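Side-chain contacts in Bd3459 (Bdellovibrio bacteriovorus, PDB 5CEC), which acts as a predatory endopeptidase, probably with the serine-type D-Ala-D-Ala carboxypeptidase chemistry of its family, and is bound by the ankyrin-repeat immunity protein Bd3460: residues Pro86-Arg89 against Phe90-Lys93; Ala171-Val174 against Arg175-Thr179. The protein carries 1 engineered substitution. All coordinates share one frame; numbering follows the deposited sequence.

Contact 1: Pro86-Arg89 against Phe90-Lys93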
ATOM      1  N   PRO A  86     -12.634 -14.112  -8.331  1.00 18.37           N
ATOM      2  CA  PRO A  86     -11.243 -13.671  -8.514  1.00 19.26           C
ATOM      3  C   PRO A  86     -10.728 -13.684  -9.943  1.00 18.13           C
ATOM      4  O   PRO A  86      -9.730 -13.024 -10.215  1.00 18.44           O
ATOM      5  CB  PRO A  86     -10.443 -14.659  -7.657  1.00 19.17           C
ATOM      6  CG  PRO A  86     -11.299 -15.888  -7.624  1.00 20.57           C
ATOM      7  CD  PRO A  86     -12.717 -15.397  -7.624  1.00 19.72           C
ATOM      8  N   ASP A  87     -11.395 -14.422 -10.825  1.00 17.43           N
ATOM      9  CA  ASP A  87     -11.004 -14.488 -12.223  1.00 18.16           C
ATOM     10  C   ASP A  87     -11.818 -13.559 -13.108  1.00 18.34           C
ATOM     11  O   ASP A  87     -11.662 -13.558 -14.339  1.00 20.35           O
ATOM     12  CB  ASP A  87     -11.097 -15.929 -12.695  1.00 19.47           C
ATOM     13  CG  ASP A  87     -10.163 -16.848 -11.920  1.00 22.05           C
ATOM     14  OD1 ASP A  87      -8.953 -16.565 -11.927  1.00 22.88           O
ATOM     15  OD2 ASP A  87     -10.630 -17.853 -11.323  1.00 23.86           O
ATOM     16  N   TYR A  88     -12.678 -12.739 -12.501  1.00 17.86           N
ATOM     17  CA  TYR A  88     -13.516 -11.803 -13.272  1.00 16.99           C
ATOM     18  C   TYR A  88     -12.612 -10.810 -14.021  1.00 15.77           C
ATOM     19  O   TYR A  88     -11.620 -10.331 -13.453  1.00 18.40           O
ATOM     20  CB  TYR A  88     -14.427 -11.019 -12.324  1.00 17.68           C
ATOM     21  CG  TYR A  88     -15.309 -10.015 -13.011  1.00 18.52           C
ATOM     22  CD1 TYR A  88     -16.479 -10.407 -13.641  1.00 21.22           C
ATOM     23  CD2 TYR A  88     -14.977  -8.653 -13.046  1.00 19.44           C
ATOM     24  CE1 TYR A  88     -17.295  -9.499 -14.276  1.00 23.43           C
ATOM     25  CE2 TYR A  88     -15.795  -7.733 -13.662  1.00 20.29           C
ATOM     26  CZ  TYR A  88     -16.950  -8.160 -14.296  1.00 21.80           C
ATOM     27  OH  TYR A  88     -17.775  -7.251 -14.921  1.00 27.12           O
ATOM     28  N   ARG A  89     -12.983 -10.470 -15.254  1.00 16.54           N
ATOM     29  CA  ARG A  89     -12.336  -9.392 -15.985  1.00 16.64           C
ATOM     30  C   ARG A  89     -13.346  -8.315 -16.377  1.00 16.08           C
ATOM     31  O   ARG A  89     -14.481  -8.615 -16.724  1.00 17.75           O
ATOM     32  CB  ARG A  89     -11.647  -9.950 -17.224  1.00 17.59           C
ATOM     33  CG  ARG A  89     -10.484 -10.863 -16.909  1.00 17.80           C
ATOM     34  CD  ARG A  89     -10.019 -11.627 -18.121  1.00 17.70           C
ATOM     35  NE  ARG A  89      -8.908 -12.518 -17.843  1.00 18.33           N
ATOM     36  CZ  ARG A  89      -7.623 -12.239 -18.049  1.00 18.65           C
ATOM     37  NH1 ARG A  89      -7.222 -11.031 -18.424  1.00 19.76           N
ATOM     38  NH2 ARG A  89      -6.713 -13.169 -17.790  1.00 20.95           N
ATOM     39  N   PHE A  90     -12.913  -7.057 -16.275  1.00 15.61           N
ATOM     40  CA  PHE A  90     -13.699  -5.926 -16.693  1.00 16.44           C
ATOM     41  C   PHE A  90     -13.536  -5.832 -18.198  1.00 17.51           C
ATOM     42  O   PHE A  90     -12.425  -5.640 -18.697  1.00 17.71           O
ATOM     43  CB  PHE A  90     -13.180  -4.668 -15.998  1.00 16.49           C
ATOM     44  CG  PHE A  90     -13.439  -4.690 -14.510  1.00 15.38           C
ATOM     45  CD1 PHE A  90     -12.550  -5.286 -13.623  1.00 16.07           C
ATOM     46  CD2 PHE A  90     -14.606  -4.143 -13.999  1.00 17.45           C
ATOM     47  CE1 PHE A  90     -12.827  -5.347 -12.261  1.00 15.99           C
ATOM     48  CE2 PHE A  90     -14.896  -4.211 -12.634  1.00 17.01           C
ATOM     49  CZ  PHE A  90     -13.994  -4.798 -11.765  1.00 16.68           C
ATOM     50  N   LYS A  91     -14.653  -5.951 -18.909  1.00 17.21           N
ATOM     51  CA  LYS A  91     -14.638  -6.096 -20.388  1.00 18.53           C
ATOM     52  C   LYS A  91     -15.045  -4.773 -21.020  1.00 18.65           C
ATOM     53  O   LYS A  91     -16.236  -4.535 -21.284  1.00 20.93           O
ATOM     54  CB  LYS A  91     -15.549  -7.249 -20.802  1.00 20.86           C
ATOM     55  CG  LYS A  91     -15.124  -8.561 -20.185  1.00 25.12           C
ATOM     56  CD  LYS A  91     -16.143  -9.658 -20.457  1.00 30.10           C
ATOM     57  CE  LYS A  91     -16.042 -10.786 -19.444  1.00 31.91           C
ATOM     58  NZ  LYS A  91     -16.227 -10.344 -18.017  1.00 31.40           N
ATOM     59  N   THR A  92     -14.068  -3.886 -21.219  1.00 17.22           N
ATOM     60  CA  THR A  92     -14.321  -2.593 -21.873  1.00 17.68           C
ATOM     61  C   THR A  92     -14.494  -2.887 -23.366  1.00 17.18           C
ATOM     62  O   THR A  92     -13.696  -3.623 -23.954  1.00 19.36           O
ATOM     63  CB  THR A  92     -13.143  -1.635 -21.635  1.00 17.91           C
ATOM     64  OG1 THR A  92     -12.966  -1.463 -20.226  1.00 17.84           O
ATOM     65  CG2 THR A  92     -13.383  -0.281 -22.271  1.00 17.78           C
ATOM     66  N   LYS A  93     -15.570  -2.365 -23.957  1.00 17.18           N
ATOM     67  CA  LYS A  93     -15.864  -2.613 -25.357  1.00 18.51           C
ATOM     68  C   LYS A  93     -15.641  -1.358 -26.187  1.00 16.98           C
ATOM     69  O   LYS A  93     -15.969  -0.248 -25.777  1.00 19.13           O
ATOM     70  CB  LYS A  93     -17.298  -3.130 -25.493  1.00 20.93           C
ATOM     71  CG  LYS A  93     -17.483  -4.492 -24.857  1.00 24.59           C
ATOM     72  CD  LYS A  93     -18.937  -4.951 -24.936  1.00 31.57           C
ATOM     73  CE  LYS A  93     -19.038  -6.452 -24.677  1.00 37.30           C
ATOM     74  NZ  LYS A  93     -20.404  -6.973 -24.942  1.00 41.91           N
TER
HETATM   75  O   HOH W   1     -17.102  -6.383 -17.584  1.00 23.04           O
HETATM   76  O   HOH W   2     -15.015 -12.207 -16.582  1.00 34.21           O

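Contact 2: Ala171-Val174 against Arg175-Thr179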
ATOM      1  N   ALA A 171     -18.224  12.914 -16.661  1.00 22.15           N
ATOM      2  CA  ALA A 171     -17.964  12.938 -18.109  1.00 24.73           C
ATOM      3  C   ALA A 171     -17.109  14.123 -18.527  1.00 24.25           C
ATOM      4  O   ALA A 171     -16.247  13.970 -19.392  1.00 24.24           O
ATOM      5  CB  ALA A 171     -19.275  12.947 -18.901  1.00 27.70           C
ATOM      6  N   SER A 172     -17.307  15.277 -17.888  1.00 24.85           N
ATOM      7  CA  SER A 172     -16.507  16.471 -18.197  1.00 25.96           C
ATOM      8  C   SER A 172     -15.041  16.179 -17.931  1.00 24.46           C
ATOM      9  O   SER A 172     -14.157  16.499 -18.730  1.00 23.75           O
ATOM     10  CB  SER A 172     -16.964  17.663 -17.324  1.00 28.70           C
ATOM     11  OG  SER A 172     -16.109  18.788 -17.472  1.00 33.59           O
ATOM     12  N   ILE A 173     -14.799  15.526 -16.805  1.00 21.85           N
ATOM     13  CA  ILE A 173     -13.429  15.231 -16.384  1.00 23.30           C
ATOM     14  C   ILE A 173     -12.820  14.109 -17.235  1.00 21.32           C
ATOM     15  O   ILE A 173     -11.670  14.211 -17.632  1.00 21.34           O
ATOM     16  CB  ILE A 173     -13.373  14.910 -14.885  1.00 26.08           C
ATOM     17  CG1 ILE A 173     -13.893  16.119 -14.103  1.00 29.76           C
ATOM     18  CG2 ILE A 173     -11.949  14.551 -14.456  1.00 27.05           C
ATOM     19  CD1 ILE A 173     -13.008  17.340 -14.121  1.00 34.18           C
ATOM     20  N   VAL A 174     -13.592  13.077 -17.577  1.00 18.65           N
ATOM     21  CA  VAL A 174     -13.086  12.015 -18.468  1.00 19.32           C
ATOM     22  C   VAL A 174     -12.751  12.605 -19.829  1.00 19.75           C
ATOM     23  O   VAL A 174     -11.704  12.284 -20.386  1.00 20.96           O
ATOM     24  CB  VAL A 174     -14.082  10.853 -18.574  1.00 19.33           C
ATOM     25  CG1 VAL A 174     -13.643   9.849 -19.615  1.00 19.98           C
ATOM     26  CG2 VAL A 174     -14.186  10.164 -17.216  1.00 20.08           C
ATOM     27  N   ARG A 175     -13.614  13.476 -20.349  1.00 20.10           N
ATOM     28  CA  ARG A 175     -13.350  14.114 -21.627  1.00 20.75           C
ATOM     29  C   ARG A 175     -12.049  14.904 -21.581  1.00 20.88           C
ATOM     30  O   ARG A 175     -11.246  14.812 -22.507  1.00 21.78           O
ATOM     31  CB  ARG A 175     -14.510  14.995 -22.085  1.00 22.80           C
ATOM     32  CG  ARG A 175     -14.248  15.751 -23.382  1.00 25.07           C
ATOM     33  CD  ARG A 175     -15.503  16.445 -23.871  1.00 28.32           C
ATOM     34  NE  ARG A 175     -15.247  17.257 -25.057  1.00 31.46           N
ATOM     35  CZ  ARG A 175     -14.785  18.503 -25.077  1.00 36.16           C
ATOM     36  NH1 ARG A 175     -14.524  19.172 -23.956  1.00 37.60           N
ATOM     37  NH2 ARG A 175     -14.597  19.099 -26.248  1.00 40.63           N
ATOM     38  N   ALA A 176     -11.862  15.662 -20.506  1.00 20.09           N
ATOM     39  CA  ALA A 176     -10.650  16.415 -20.337  1.00 20.76           C
ATOM     40  C   ALA A 176      -9.407  15.543 -20.256  1.00 19.90           C
ATOM     41  O   ALA A 176      -8.390  15.891 -20.827  1.00 22.90           O
ATOM     42  CB  ALA A 176     -10.732  17.331 -19.129  1.00 21.12           C
ATOM     43  N   THR A 177      -9.490  14.420 -19.548  1.00 19.34           N
ATOM     44  CA  THR A 177      -8.365  13.510 -19.453  1.00 19.14           C
ATOM     45  C   THR A 177      -8.087  12.830 -20.804  1.00 18.76           C
ATOM     46  O   THR A 177      -6.930  12.658 -21.187  1.00 19.14           O
ATOM     47  CB  THR A 177      -8.637  12.445 -18.368  1.00 19.09           C
ATOM     48  OG1 THR A 177      -8.907  13.108 -17.131  1.00 21.85           O
ATOM     49  CG2 THR A 177      -7.463  11.480 -18.206  1.00 21.15           C
ATOM     50  N   LEU A 178      -9.146  12.460 -21.526  1.00 17.85           N
ATOM     51  CA  LEU A 178      -8.976  11.924 -22.868  1.00 18.79           C
ATOM     52  C   LEU A 178      -8.277  12.933 -23.768  1.00 18.70           C
ATOM     53  O   LEU A 178      -7.370  12.581 -24.492  1.00 19.71           O
ATOM     54  CB  LEU A 178     -10.304  11.495 -23.467  1.00 18.09           C
ATOM     55  CG  LEU A 178     -10.886  10.158 -22.972  1.00 17.45           C
ATOM     56  CD1 LEU A 178     -12.323  10.006 -23.447  1.00 19.39           C
ATOM     57  CD2 LEU A 178     -10.022   8.988 -23.428  1.00 18.22           C
ATOM     58  N   THR A 179      -8.657  14.202 -23.663  1.00 19.31           N
ATOM     59  CA  THR A 179      -8.120  15.236 -24.516  1.00 21.13           C
ATOM     60  C   THR A 179      -6.671  15.547 -24.156  1.00 20.92           C
ATOM     61  O   THR A 179      -5.830  15.674 -25.046  1.00 23.53           O
ATOM     62  CB  THR A 179      -8.969  16.500 -24.407  1.00 21.48           C
ATOM     63  OG1 THR A 179     -10.320  16.230 -24.807  1.00 24.51           O
ATOM     64  CG2 THR A 179      -8.424  17.683 -25.232  1.00 23.62           C
TER
HETATM   65  O   HOH W   3     -14.487  18.360 -20.855  1.00 32.49           O

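Contact 1: Pro86-Arg89 against Phe90-Lys93
Y88 drives one edge of its phenol ring into the face of F90, a T-shaped stack with centroids 5.0 Å apart and planes at 90°. CE2 of Y88 makes the closest approach, standing 3.6 Å above the F90 plane and over the middle of that ring. K91 also engages Y88. Its NZ sits 4.5 Å from the Y88 centroid, 32° off the ring normal, in an off-centre cation-pi contact.

The ammonium group is anchored by backbone: NZ of K91 donates to R89 O at 2.8 Å. The bend at chi4 (58°) turns the end of the lysine chain back toward R89 O, which NZ approaches close to the carbonyl plane. Two waters add to the clamp. One accepts from K91 NZ at 2.6 Å and also from R89 N; the other joins the Y88 hydroxyl, at 2.9 Å, to K91 N. The lysine is thus tied at both its backbone and its tip, and Y88 is held at its hydroxyl as well as by its ring.

The next shell fixes the chain on which these groups are mounted. R89 runs out, extended from CG to NE, to a salt bridge with D430 and a hydrogen bond to S237 O. On the buried side F90 rests against L240 and I243 of helix 240-250 and against S111 and P114, while its backbone pairs with S237. This is a loop-to-strand junction, where the connection from helix 72-84 enters strand 91-98, an interior member of the mixed sheet.

Contact 2: Ala171-Val174 against Arg175-Thr179
A171 and R175 open a run of four i-to-i+4 backbone hydrogen bonds, R175 N to A171 O, A176 N to S172 O, T177 N to I173 O and L178 N to V174 O. R175 N to A171 O and L178 N to V174 O are the shortest, each 2.8 Å. The bond from L178 N to V174 O is nearly straight, with an N-H...O angle of 166°.

Threonine hydroxyls lean back on the same backbone. T177 OG1 lies 3.0 Å from I173 O, already the acceptor for T177 N; the hydroxyl proton of T177 has a second acceptor within reach, so this bond is not settled. The case of T179 is firmer: OG1 donates to R175 O at 2.9 Å from above the carbonyl plane, while T179 N reaches that oxygen from the other face, so two donors grip it. With chi1 at -60°, the T179 hydroxyl is beside its own backbone N and turned back toward the preceding turn.

One water extends the polar side. It donates to S172 O at 2.8 Å and accepts from R175 NH1 at 3.2 Å, in the plane of the guanidinium at its edge. NE of the same arginine bonds to I216 O, which ties the helix to strand 212-218.

The apolar contact is between V174 and L178, which, one turn apart, run alongside each other from the same side of the helix, with V174 CG1 and L178 CD1 4.1 Å apart. Both reach F141, and L178 also meets L139 and I216; A171 adds F218. The pattern is that of an amphipathic alpha-helix laid on a beta-sheet, here on strands 135-141 and 212-218.

In the fold
Both contacts are built around the same mixed sheet: contact 1 where the chain enters it at strand 91-98, contact 2 on helix 167-182, packed against it in the connection between the neighbouring parallel strands 135-141 and 212-218; strand 104-109 separates 91-98 from 135-141. Their centres are 23 Å apart and their nearest atoms about 10 Å, so they do not touch. Contact 1 follows helix 72-84 in the chain, close in sequence to a probable SxxK motif with S70 and K73, as in penicillin-binding enzymes. The centre of contact 2 lies about 23 Å from the centre of the chain, that of contact 1 about 14 Å; contact 2 is packing on the sheet.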